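Local atomic coordinates of purine phosphoribosyltransferase (Pyrococcus horikoshii, PDB entry 1VDM), a protein that probably transfers the phosphoribosyl group of PRPP to a purine base, as other type I purine phosphoribosyltransferases do. Residues G[9-12]-G[13-17]; G[79-83]-G[84-88]; G[126-129]-G[130-134]. One frame throughout, in Å; residues are numbered along the deposited sequence.

Interaction 1: residues G[9-12]-G[13-17]; sequences WQVD and RAIFA
In helix 8-23, Trp9 and Arg13 stand one turn apart, and the arginine lies over one face of the indole. The aliphatic part comes first. Arg13 CG sits above the six-membered ring of Trp9, 3.5 Å from its centroid, in a CH-pi contact only 8° off the ring normal. The guanidinium follows over the five-membered ring. It is stacked nearly flat, its plane at 15° to the indole, and CZ of Arg13 lies 3.8 Å from that ring's centroid, a cation-pi contact. Two torsions put the groups there. CG of Trp9 is anti to the backbone N (chi1 -173°), and the arginine chain bends at chi3. The bend also brings Arg13 NE within reach of the Trp9 carbonyl oxygen. The O of Trp9 accepts a weak bond from this NE, 3.5 Å away, at the guanidinium edge and in its plane. The same O takes the regular helical bond from Arg13 N at 2.9 Å.

This i to i+4 pair is part of a helix that packs against other subunits. Trp9 NE1 bonds to Pro143 O of a second subunit, and Arg13 NH1 to Glu145 O of the same subunit. Asp12, one turn before Phe16, forms a salt bridge to Arg43 and also accepts a bond from Trp9 NE1 of a third subunit. The Phe16 ring stacks on Phe16 of that third subunit, while its own CD2 lies 3.2 Å from the O of Asp12. On the inner side of the helix, Val11 CG1 touches Ile15 CD1 at 3.8 Å. Ile15 continues this apolar side onto Leu119 and Ile47.

Interaction 2: residues G[79-83]-G[84-88]; sequences GDLKD and KRVVI
The chain reverses in a type II beta turn from Leu81 to Lys84, with Asp83 at positive phi (60°) in its third position. The turn leads into strand 85-90, a central strand of the parallel part of the phosphoribosyltransferase sheet. The turn is closed by Lys84 N bonding to Leu81 O at 3.3 Å. The donor lies above the carbonyl plane, 59° out of it, rather than on a lone pair.

Leu81 and Val86 carry the apolar contact. Their side chains cross at about a right angle, and Leu81 CD1 touches Val86 CG2 at 3.6 Å. Leu81 CB lies 4.1 Å from Val86 CG2. With chi1 of Val86 at -178°, CG1 is anti to the backbone N and CG2, beside that N, is the methyl facing Leu81. The valine also packs on Val29 and Ile31 of the neighbouring strand and on Val106 of helix 97-107. Leu81 covers Val86 just ahead of the strand.

Lys84 lies alongside the turn, on the same side of the chain as Val86. Its chain is extended beyond CG, and Lys84 CD passes 3.9 Å from Leu81 CA. Lys84 NZ ends 3.9 Å from Asp80 O and is not in contact with Asp80 OD2, 5.5 Å away.

Interaction 3: residues G[126-129]-G[130-134]; sequences SVVP and DYYVF
Tyr132 folds back on Pro129, and its side chain can be followed outward from CB. Tyr132 CB lies 4.0 Å from Pro129 CB. CG sits between the backbone N and the carbonyl carbon (chi1 73°), which turns the ring back along the preceding loop. On one side of the ring, CD2 meets the proline twice. Pro129 CD packs against Tyr132 CD2 at 3.9 Å. Pro129 O is also 3.9 Å from Tyr132 CD2, at the ring edge and near its plane. Across the ring, Tyr132 CD1 has Phe134 N 4.0 Å away, again at the edge and in plane. Further out, Tyr132 CE2 comes within 4.4 Å of Val128 CG1, a looser contact that meets the ring obliquely. Met121 of the same chain and Ile150 of a second subunit also pack on the tyrosine.

Pro129 CB additionally approaches Tyr131 O at 3.6 Å. Asp130 carries the chain past the proline, and its OD1 accepts a bond from Ile116 N. Tyr131 points the other way from Tyr132 and packs on Leu18 and Leu22 of helix 8-23. Such alternation belongs to an extended chain, here the segment that runs beside strand 113-118 and enters the small parallel sheet of this phosphoribosyltransferase fold through strand 134-135.

Interactions 1 and 3 touch. Ala14 CB of the helix lies 4.0 Å from Phe134 CE1, and Ala14 O is 3.8 Å from Val133 CG2. Their centres are about 15 Å apart, and both reach a second subunit. Interaction 2 stands apart at the start of strand 85-90. Its centre is about 25 Å from that of interaction 1, and its nearest atoms are about 6 Å from interaction 3. Strand 85-90 leads toward the loop that probably binds PRPP, as in other type I phosphoribosyltransferases. Residues 126-129 also reach that loop: Val127 O bonds to Ser93 OG and Ser126 OG to Thr95 O.

Interaction 1: residues G[9-12]-G[13-17]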
ATOM      1  N   TRP G   9     -24.415  -9.747  11.641  1.00 21.23           N
ATOM      2  CA  TRP G   9     -24.034 -11.122  11.344  1.00 23.55           C
ATOM      3  C   TRP G   9     -25.303 -11.982  11.326  1.00 25.39           C
ATOM      4  O   TRP G   9     -25.409 -12.921  10.519  1.00 26.21           O
ATOM      5  CB  TRP G   9     -23.030 -11.668  12.370  1.00 21.57           C
ATOM      6  CG  TRP G   9     -22.434 -13.040  12.043  1.00 24.54           C
ATOM      7  CD1 TRP G   9     -22.050 -13.989  12.947  1.00 25.69           C
ATOM      8  CD2 TRP G   9     -22.152 -13.600  10.739  1.00 22.70           C
ATOM      9  NE1 TRP G   9     -21.559 -15.100  12.298  1.00 25.37           N
ATOM     10  CE2 TRP G   9     -21.611 -14.889  10.946  1.00 23.25           C
ATOM     11  CE3 TRP G   9     -22.309 -13.135   9.423  1.00 23.09           C
ATOM     12  CZ2 TRP G   9     -21.227 -15.726   9.888  1.00 20.70           C
ATOM     13  CZ3 TRP G   9     -21.933 -13.962   8.376  1.00 21.72           C
ATOM     14  CH2 TRP G   9     -21.396 -15.250   8.616  1.00 22.46           C
ATOM     15  N   GLN G  10     -26.263 -11.657  12.200  1.00 24.04           N
ATOM     16  CA  GLN G  10     -27.522 -12.383  12.227  1.00 25.68           C
ATOM     17  C   GLN G  10     -28.252 -12.132  10.921  1.00 26.90           C
ATOM     18  O   GLN G  10     -28.864 -13.041  10.364  1.00 26.35           O
ATOM     19  CB  GLN G  10     -28.410 -11.942  13.401  1.00 26.23           C
ATOM     20  CG  GLN G  10     -28.027 -12.551  14.747  1.00 28.39           C
ATOM     21  CD  GLN G  10     -28.916 -12.074  15.880  1.00 28.37           C
ATOM     22  OE1 GLN G  10     -29.010 -10.872  16.142  1.00 30.38           O
ATOM     23  NE2 GLN G  10     -29.574 -13.017  16.562  1.00 25.27           N
ATOM     24  N   VAL G  11     -28.188 -10.906  10.417  1.00 26.30           N
ATOM     25  CA  VAL G  11     -28.865 -10.604   9.164  1.00 27.62           C
ATOM     26  C   VAL G  11     -28.152 -11.241   7.961  1.00 29.04           C
ATOM     27  O   VAL G  11     -28.803 -11.700   7.019  1.00 30.20           O
ATOM     28  CB  VAL G  11     -29.009  -9.070   8.956  1.00 28.16           C
ATOM     29  CG1 VAL G  11     -29.558  -8.772   7.569  1.00 25.32           C
ATOM     30  CG2 VAL G  11     -29.952  -8.501  10.006  1.00 24.46           C
ATOM     31  N   ASP G  12     -26.821 -11.281   7.991  1.00 28.94           N
ATOM     32  CA  ASP G  12     -26.074 -11.888   6.892  1.00 29.90           C
ATOM     33  C   ASP G  12     -26.353 -13.394   6.827  1.00 29.27           C
ATOM     34  O   ASP G  12     -26.680 -13.926   5.767  1.00 30.42           O
ATOM     35  CB  ASP G  12     -24.565 -11.636   7.037  1.00 31.70           C
ATOM     36  CG  ASP G  12     -24.081 -10.456   6.200  1.00 33.51           C
ATOM     37  OD1 ASP G  12     -24.673 -10.183   5.133  1.00 34.93           O
ATOM     38  OD2 ASP G  12     -23.092  -9.811   6.600  1.00 38.47           O
ATOM     39  N   ARG G  13     -26.234 -14.078   7.957  1.00 27.04           N
ATOM     40  CA  ARG G  13     -26.504 -15.508   7.987  1.00 28.79           C
ATOM     41  C   ARG G  13     -27.943 -15.834   7.570  1.00 30.12           C
ATOM     42  O   ARG G  13     -28.197 -16.843   6.900  1.00 30.25           O
ATOM     43  CB  ARG G  13     -26.237 -16.073   9.375  1.00 26.62           C
ATOM     44  CG  ARG G  13     -24.780 -16.211   9.694  1.00 26.37           C
ATOM     45  CD  ARG G  13     -24.615 -16.854  11.045  1.00 28.05           C
ATOM     46  NE  ARG G  13     -24.760 -15.905  12.141  1.00 27.99           N
ATOM     47  CZ  ARG G  13     -24.675 -16.237  13.421  1.00 29.44           C
ATOM     48  NH1 ARG G  13     -24.459 -17.499  13.772  1.00 29.47           N
ATOM     49  NH2 ARG G  13     -24.755 -15.303  14.351  1.00 29.81           N
ATOM     50  N   ALA G  14     -28.878 -14.975   7.964  1.00 31.68           N
ATOM     51  CA  ALA G  14     -30.278 -15.173   7.625  1.00 32.14           C
ATOM     52  C   ALA G  14     -30.468 -15.015   6.128  1.00 33.40           C
ATOM     53  O   ALA G  14     -31.217 -15.767   5.506  1.00 33.20           O
ATOM     54  CB  ALA G  14     -31.148 -14.165   8.366  1.00 30.49           C
ATOM     55  N   ILE G  15     -29.798 -14.020   5.554  1.00 34.81           N
ATOM     56  CA  ILE G  15     -29.901 -13.772   4.123  1.00 34.78           C
ATOM     57  C   ILE G  15     -29.276 -14.912   3.327  1.00 36.60           C
ATOM     58  O   ILE G  15     -29.794 -15.291   2.283  1.00 37.24           O
ATOM     59  CB  ILE G  15     -29.207 -12.454   3.734  1.00 35.97           C
ATOM     60  CG1 ILE G  15     -30.009 -11.272   4.264  1.00 33.42           C
ATOM     61  CG2 ILE G  15     -29.070 -12.355   2.215  1.00 35.09           C
ATOM     62  CD1 ILE G  15     -29.374  -9.939   3.948  1.00 35.31           C
ATOM     63  N   PHE G  16     -28.166 -15.456   3.821  1.00 37.77           N
ATOM     64  CA  PHE G  16     -27.500 -16.559   3.133  1.00 38.90           C
ATOM     65  C   PHE G  16     -28.381 -17.800   3.127  1.00 36.53           C
ATOM     66  O   PHE G  16     -28.438 -18.525   2.124  1.00 35.23           O
ATOM     67  CB  PHE G  16     -26.130 -16.876   3.771  1.00 41.31           C
ATOM     68  CG  PHE G  16     -24.993 -16.049   3.209  1.00 45.38           C
ATOM     69  CD1 PHE G  16     -24.661 -16.123   1.853  1.00 46.60           C
ATOM     70  CD2 PHE G  16     -24.275 -15.164   4.024  1.00 46.49           C
ATOM     71  CE1 PHE G  16     -23.630 -15.321   1.310  1.00 45.13           C
ATOM     72  CE2 PHE G  16     -23.246 -14.362   3.492  1.00 46.03           C
ATOM     73  CZ  PHE G  16     -22.927 -14.444   2.130  1.00 44.62           C
ATOM     74  N   ALA G  17     -29.073 -18.032   4.239  1.00 35.67           N
ATOM     75  CA  ALA G  17     -29.972 -19.177   4.368  1.00 34.83           C
ATOM     76  C   ALA G  17     -31.133 -19.043   3.384  1.00 35.10           C
ATOM     77  O   ALA G  17     -31.512 -19.998   2.710  1.00 34.86           O
ATOM     78  CB  ALA G  17     -30.495 -19.269   5.797  1.00 31.57           C
TER

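Interaction 2: residues G[79-83]-G[84-88]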
ATOM      1  N   GLY G  79     -43.165  -1.604 -15.627  1.00 72.34           N
ATOM      2  CA  GLY G  79     -42.855  -2.705 -16.526  1.00 73.76           C
ATOM      3  C   GLY G  79     -43.739  -3.874 -16.141  1.00 74.85           C
ATOM      4  O   GLY G  79     -44.276  -3.880 -15.036  1.00 76.09           O
ATOM      5  N   ASP G  80     -43.927  -4.853 -17.018  1.00 75.67           N
ATOM      6  CA  ASP G  80     -44.772  -5.981 -16.635  1.00 76.66           C
ATOM      7  C   ASP G  80     -43.921  -7.184 -16.247  1.00 76.12           C
ATOM      8  O   ASP G  80     -42.761  -7.297 -16.647  1.00 76.91           O
ATOM      9  CB  ASP G  80     -45.745  -6.361 -17.759  1.00 78.44           C
ATOM     10  CG  ASP G  80     -45.072  -7.099 -18.896  1.00 79.31           C
ATOM     11  OD1 ASP G  80     -45.796  -7.721 -19.706  1.00 79.54           O
ATOM     12  OD2 ASP G  80     -43.824  -7.056 -18.983  1.00 80.33           O
ATOM     13  N   LEU G  81     -44.502  -8.078 -15.458  1.00 74.72           N
ATOM     14  CA  LEU G  81     -43.795  -9.260 -15.003  1.00 73.58           C
ATOM     15  C   LEU G  81     -44.486 -10.518 -15.493  1.00 73.78           C
ATOM     16  O   LEU G  81     -44.650 -11.477 -14.738  1.00 73.52           O
ATOM     17  CB  LEU G  81     -43.733  -9.272 -13.477  1.00 72.62           C
ATOM     18  CG  LEU G  81     -43.330  -7.946 -12.834  1.00 71.56           C
ATOM     19  CD1 LEU G  81     -43.240  -8.125 -11.324  1.00 71.42           C
ATOM     20  CD2 LEU G  81     -41.999  -7.476 -13.410  1.00 71.51           C
ATOM     21  N   LYS G  82     -44.897 -10.507 -16.756  1.00 74.77           N
ATOM     22  CA  LYS G  82     -45.567 -11.656 -17.355  1.00 75.38           C
ATOM     23  C   LYS G  82     -44.563 -12.808 -17.486  1.00 75.05           C
ATOM     24  O   LYS G  82     -43.433 -12.611 -17.945  1.00 74.46           O
ATOM     25  CB  LYS G  82     -46.126 -11.271 -18.734  1.00 77.45           C
ATOM     26  CG  LYS G  82     -47.088 -12.287 -19.347  1.00 79.59           C
ATOM     27  CD  LYS G  82     -48.339 -12.444 -18.490  1.00 81.60           C
ATOM     28  CE  LYS G  82     -49.338 -13.411 -19.115  1.00 82.63           C
ATOM     29  NZ  LYS G  82     -50.597 -13.504 -18.309  1.00 82.62           N
ATOM     30  N   ASP G  83     -44.972 -14.004 -17.069  1.00 74.84           N
ATOM     31  CA  ASP G  83     -44.114 -15.190 -17.133  1.00 75.26           C
ATOM     32  C   ASP G  83     -42.825 -15.056 -16.315  1.00 73.17           C
ATOM     33  O   ASP G  83     -41.884 -15.835 -16.497  1.00 73.18           O
ATOM     34  CB  ASP G  83     -43.758 -15.526 -18.590  1.00 78.14           C
ATOM     35  CG  ASP G  83     -44.961 -16.008 -19.393  1.00 80.91           C
ATOM     36  OD1 ASP G  83     -44.784 -16.356 -20.584  1.00 82.73           O
ATOM     37  OD2 ASP G  83     -46.083 -16.039 -18.835  1.00 81.97           O
ATOM     38  N   LYS G  84     -42.784 -14.077 -15.416  1.00 70.31           N
ATOM     39  CA  LYS G  84     -41.610 -13.861 -14.577  1.00 66.63           C
ATOM     40  C   LYS G  84     -41.821 -14.324 -13.145  1.00 64.33           C
ATOM     41  O   LYS G  84     -42.795 -13.949 -12.497  1.00 64.04           O
ATOM     42  CB  LYS G  84     -41.217 -12.383 -14.576  1.00 65.73           C
ATOM     43  CG  LYS G  84     -40.514 -11.927 -15.837  1.00 65.64           C
ATOM     44  CD  LYS G  84     -40.142 -10.461 -15.737  1.00 67.31           C
ATOM     45  CE  LYS G  84     -39.288 -10.028 -16.912  1.00 68.10           C
ATOM     46  NZ  LYS G  84     -39.028  -8.560 -16.867  1.00 69.81           N
ATOM     47  N   ARG G  85     -40.904 -15.150 -12.657  1.00 62.11           N
ATOM     48  CA  ARG G  85     -40.980 -15.652 -11.292  1.00 60.84           C
ATOM     49  C   ARG G  85     -40.641 -14.464 -10.397  1.00 58.98           C
ATOM     50  O   ARG G  85     -39.551 -13.897 -10.499  1.00 57.35           O
ATOM     51  CB  ARG G  85     -39.948 -16.758 -11.078  1.00 62.74           C
ATOM     52  CG  ARG G  85     -39.760 -17.659 -12.283  1.00 66.00           C
ATOM     53  CD  ARG G  85     -40.870 -18.674 -12.393  1.00 67.79           C
ATOM     54  NE  ARG G  85     -40.681 -19.752 -11.431  1.00 69.04           N
ATOM     55  CZ  ARG G  85     -39.581 -20.492 -11.361  1.00 69.90           C
ATOM     56  NH1 ARG G  85     -38.574 -20.259 -12.199  1.00 69.52           N
ATOM     57  NH2 ARG G  85     -39.488 -21.467 -10.462  1.00 69.53           N
ATOM     58  N   VAL G  86     -41.563 -14.079  -9.527  1.00 55.66           N
ATOM     59  CA  VAL G  86     -41.298 -12.945  -8.661  1.00 53.43           C
ATOM     60  C   VAL G  86     -41.073 -13.343  -7.216  1.00 51.62           C
ATOM     61  O   VAL G  86     -41.657 -14.306  -6.724  1.00 51.66           O
ATOM     62  CB  VAL G  86     -42.447 -11.927  -8.711  1.00 53.42           C
ATOM     63  CG1 VAL G  86     -42.120 -10.734  -7.833  1.00 52.83           C
ATOM     64  CG2 VAL G  86     -42.685 -11.481 -10.144  1.00 54.09           C
ATOM     65  N   VAL G  87     -40.196 -12.603  -6.546  1.00 48.67           N
ATOM     66  CA  VAL G  87     -39.914 -12.836  -5.137  1.00 45.97           C
ATOM     67  C   VAL G  87     -39.862 -11.459  -4.483  1.00 43.27           C
ATOM     68  O   VAL G  87     -39.054 -10.604  -4.866  1.00 40.78           O
ATOM     69  CB  VAL G  87     -38.571 -13.603  -4.914  1.00 45.64           C
ATOM     70  CG1 VAL G  87     -37.425 -12.882  -5.585  1.00 46.60           C
ATOM     71  CG2 VAL G  87     -38.296 -13.754  -3.427  1.00 43.46           C
ATOM     72  N   ILE G  88     -40.770 -11.239  -3.531  1.00 42.15           N
ATOM     73  CA  ILE G  88     -40.851  -9.977  -2.808  1.00 41.86           C
ATOM     74  C   ILE G  88     -40.036 -10.118  -1.535  1.00 42.18           C
ATOM     75  O   ILE G  88     -40.212 -11.074  -0.778  1.00 42.31           O
ATOM     76  CB  ILE G  88     -42.314  -9.632  -2.476  1.00 41.54           C
ATOM     77  CG1 ILE G  88     -43.079  -9.402  -3.781  1.00 42.98           C
ATOM     78  CG2 ILE G  88     -42.386  -8.394  -1.590  1.00 41.16           C
ATOM     79  CD1 ILE G  88     -44.548  -9.095  -3.606  1.00 43.33           C
TER

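Interaction 3: residues G[126-129]-G[130-134]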
ATOM      1  N   SER G 126     -51.078 -11.309   8.480  1.00 49.46           N
ATOM      2  CA  SER G 126     -52.079 -11.808   7.552  1.00 50.06           C
ATOM      3  C   SER G 126     -51.390 -12.320   6.287  1.00 49.49           C
ATOM      4  O   SER G 126     -52.048 -12.766   5.348  1.00 49.82           O
ATOM      5  CB  SER G 126     -53.067 -10.701   7.184  1.00 51.63           C
ATOM      6  OG  SER G 126     -52.445  -9.706   6.387  1.00 55.07           O
ATOM      7  N   VAL G 127     -50.062 -12.233   6.268  1.00 48.37           N
ATOM      8  CA  VAL G 127     -49.270 -12.695   5.131  1.00 47.63           C
ATOM      9  C   VAL G 127     -48.023 -13.425   5.608  1.00 46.88           C
ATOM     10  O   VAL G 127     -46.973 -12.811   5.839  1.00 47.50           O
ATOM     11  CB  VAL G 127     -48.834 -11.527   4.211  1.00 47.88           C
ATOM     12  CG1 VAL G 127     -47.804 -12.014   3.205  1.00 46.76           C
ATOM     13  CG2 VAL G 127     -50.037 -10.973   3.471  1.00 48.67           C
ATOM     14  N   VAL G 128     -48.153 -14.738   5.764  1.00 44.49           N
ATOM     15  CA  VAL G 128     -47.041 -15.565   6.195  1.00 43.99           C
ATOM     16  C   VAL G 128     -46.055 -15.630   5.038  1.00 45.03           C
ATOM     17  O   VAL G 128     -46.444 -15.880   3.894  1.00 45.81           O
ATOM     18  CB  VAL G 128     -47.500 -17.000   6.540  1.00 43.02           C
ATOM     19  CG1 VAL G 128     -46.300 -17.846   6.978  1.00 42.20           C
ATOM     20  CG2 VAL G 128     -48.550 -16.955   7.633  1.00 39.39           C
ATOM     21  N   PRO G 129     -44.768 -15.382   5.314  1.00 45.47           N
ATOM     22  CA  PRO G 129     -43.765 -15.430   4.245  1.00 46.12           C
ATOM     23  C   PRO G 129     -43.526 -16.865   3.782  1.00 45.45           C
ATOM     24  O   PRO G 129     -43.594 -17.801   4.580  1.00 44.88           O
ATOM     25  CB  PRO G 129     -42.525 -14.820   4.908  1.00 45.33           C
ATOM     26  CG  PRO G 129     -43.112 -13.916   5.970  1.00 44.75           C
ATOM     27  CD  PRO G 129     -44.198 -14.785   6.533  1.00 46.23           C
ATOM     28  N   ASP G 130     -43.264 -17.047   2.496  1.00 45.06           N
ATOM     29  CA  ASP G 130     -43.003 -18.391   2.005  1.00 46.42           C
ATOM     30  C   ASP G 130     -41.664 -18.844   2.562  1.00 46.19           C
ATOM     31  O   ASP G 130     -41.440 -20.039   2.757  1.00 45.49           O
ATOM     32  CB  ASP G 130     -43.008 -18.411   0.482  1.00 47.17           C
ATOM     33  CG  ASP G 130     -44.346 -17.994  -0.080  1.00 48.77           C
ATOM     34  OD1 ASP G 130     -44.505 -16.803  -0.428  1.00 48.23           O
ATOM     35  OD2 ASP G 130     -45.252 -18.854  -0.147  1.00 50.57           O
ATOM     36  N   TYR G 131     -40.795 -17.872   2.844  1.00 44.75           N
ATOM     37  CA  TYR G 131     -39.478 -18.132   3.421  1.00 43.39           C
ATOM     38  C   TYR G 131     -39.123 -17.048   4.440  1.00 42.21           C
ATOM     39  O   TYR G 131     -39.177 -15.863   4.124  1.00 43.03           O
ATOM     40  CB  TYR G 131     -38.388 -18.141   2.340  1.00 43.84           C
ATOM     41  CG  TYR G 131     -38.664 -19.014   1.143  1.00 44.38           C
ATOM     42  CD1 TYR G 131     -39.222 -18.482  -0.014  1.00 45.95           C
ATOM     43  CD2 TYR G 131     -38.367 -20.374   1.166  1.00 46.52           C
ATOM     44  CE1 TYR G 131     -39.479 -19.283  -1.124  1.00 46.89           C
ATOM     45  CE2 TYR G 131     -38.618 -21.181   0.070  1.00 47.39           C
ATOM     46  CZ  TYR G 131     -39.175 -20.629  -1.071  1.00 48.85           C
ATOM     47  OH  TYR G 131     -39.427 -21.427  -2.158  1.00 51.73           O
ATOM     48  N   TYR G 132     -38.753 -17.446   5.653  1.00 40.58           N
ATOM     49  CA  TYR G 132     -38.364 -16.488   6.686  1.00 40.41           C
ATOM     50  C   TYR G 132     -37.470 -17.185   7.705  1.00 39.70           C
ATOM     51  O   TYR G 132     -37.414 -18.409   7.736  1.00 40.18           O
ATOM     52  CB  TYR G 132     -39.606 -15.861   7.360  1.00 42.09           C
ATOM     53  CG  TYR G 132     -40.390 -16.757   8.302  1.00 44.40           C
ATOM     54  CD1 TYR G 132     -39.938 -17.006   9.599  1.00 44.48           C
ATOM     55  CD2 TYR G 132     -41.586 -17.353   7.894  1.00 43.71           C
ATOM     56  CE1 TYR G 132     -40.656 -17.827  10.468  1.00 46.17           C
ATOM     57  CE2 TYR G 132     -42.312 -18.176   8.753  1.00 45.63           C
ATOM     58  CZ  TYR G 132     -41.841 -18.412  10.038  1.00 46.36           C
ATOM     59  OH  TYR G 132     -42.539 -19.247  10.882  1.00 46.97           O
ATOM     60  N   VAL G 133     -36.772 -16.412   8.534  1.00 37.75           N
ATOM     61  CA  VAL G 133     -35.860 -16.987   9.520  1.00 35.93           C
ATOM     62  C   VAL G 133     -36.236 -16.776  10.984  1.00 36.75           C
ATOM     63  O   VAL G 133     -36.138 -17.699  11.799  1.00 35.10           O
ATOM     64  CB  VAL G 133     -34.429 -16.434   9.318  1.00 35.73           C
ATOM     65  CG1 VAL G 133     -33.487 -16.996  10.376  1.00 33.06           C
ATOM     66  CG2 VAL G 133     -33.941 -16.775   7.928  1.00 33.40           C
ATOM     67  N   PHE G 134     -36.654 -15.563  11.327  1.00 37.83           N
ATOM     68  CA  PHE G 134     -36.999 -15.268  12.711  1.00 39.41           C
ATOM     69  C   PHE G 134     -38.490 -15.124  13.006  1.00 40.84           C
ATOM     70  O   PHE G 134     -39.250 -14.538  12.232  1.00 39.09           O
ATOM     71  CB  PHE G 134     -36.248 -14.017  13.177  1.00 40.76           C
ATOM     72  CG  PHE G 134     -34.757 -14.110  13.013  1.00 39.78           C
ATOM     73  CD1 PHE G 134     -34.095 -13.315  12.077  1.00 39.60           C
ATOM     74  CD2 PHE G 134     -34.012 -14.990  13.794  1.00 39.91           C
ATOM     75  CE1 PHE G 134     -32.711 -13.398  11.925  1.00 40.22           C
ATOM     76  CE2 PHE G 134     -32.622 -15.082  13.649  1.00 39.96           C
ATOM     77  CZ  PHE G 134     -31.972 -14.286  12.714  1.00 38.74           C
TER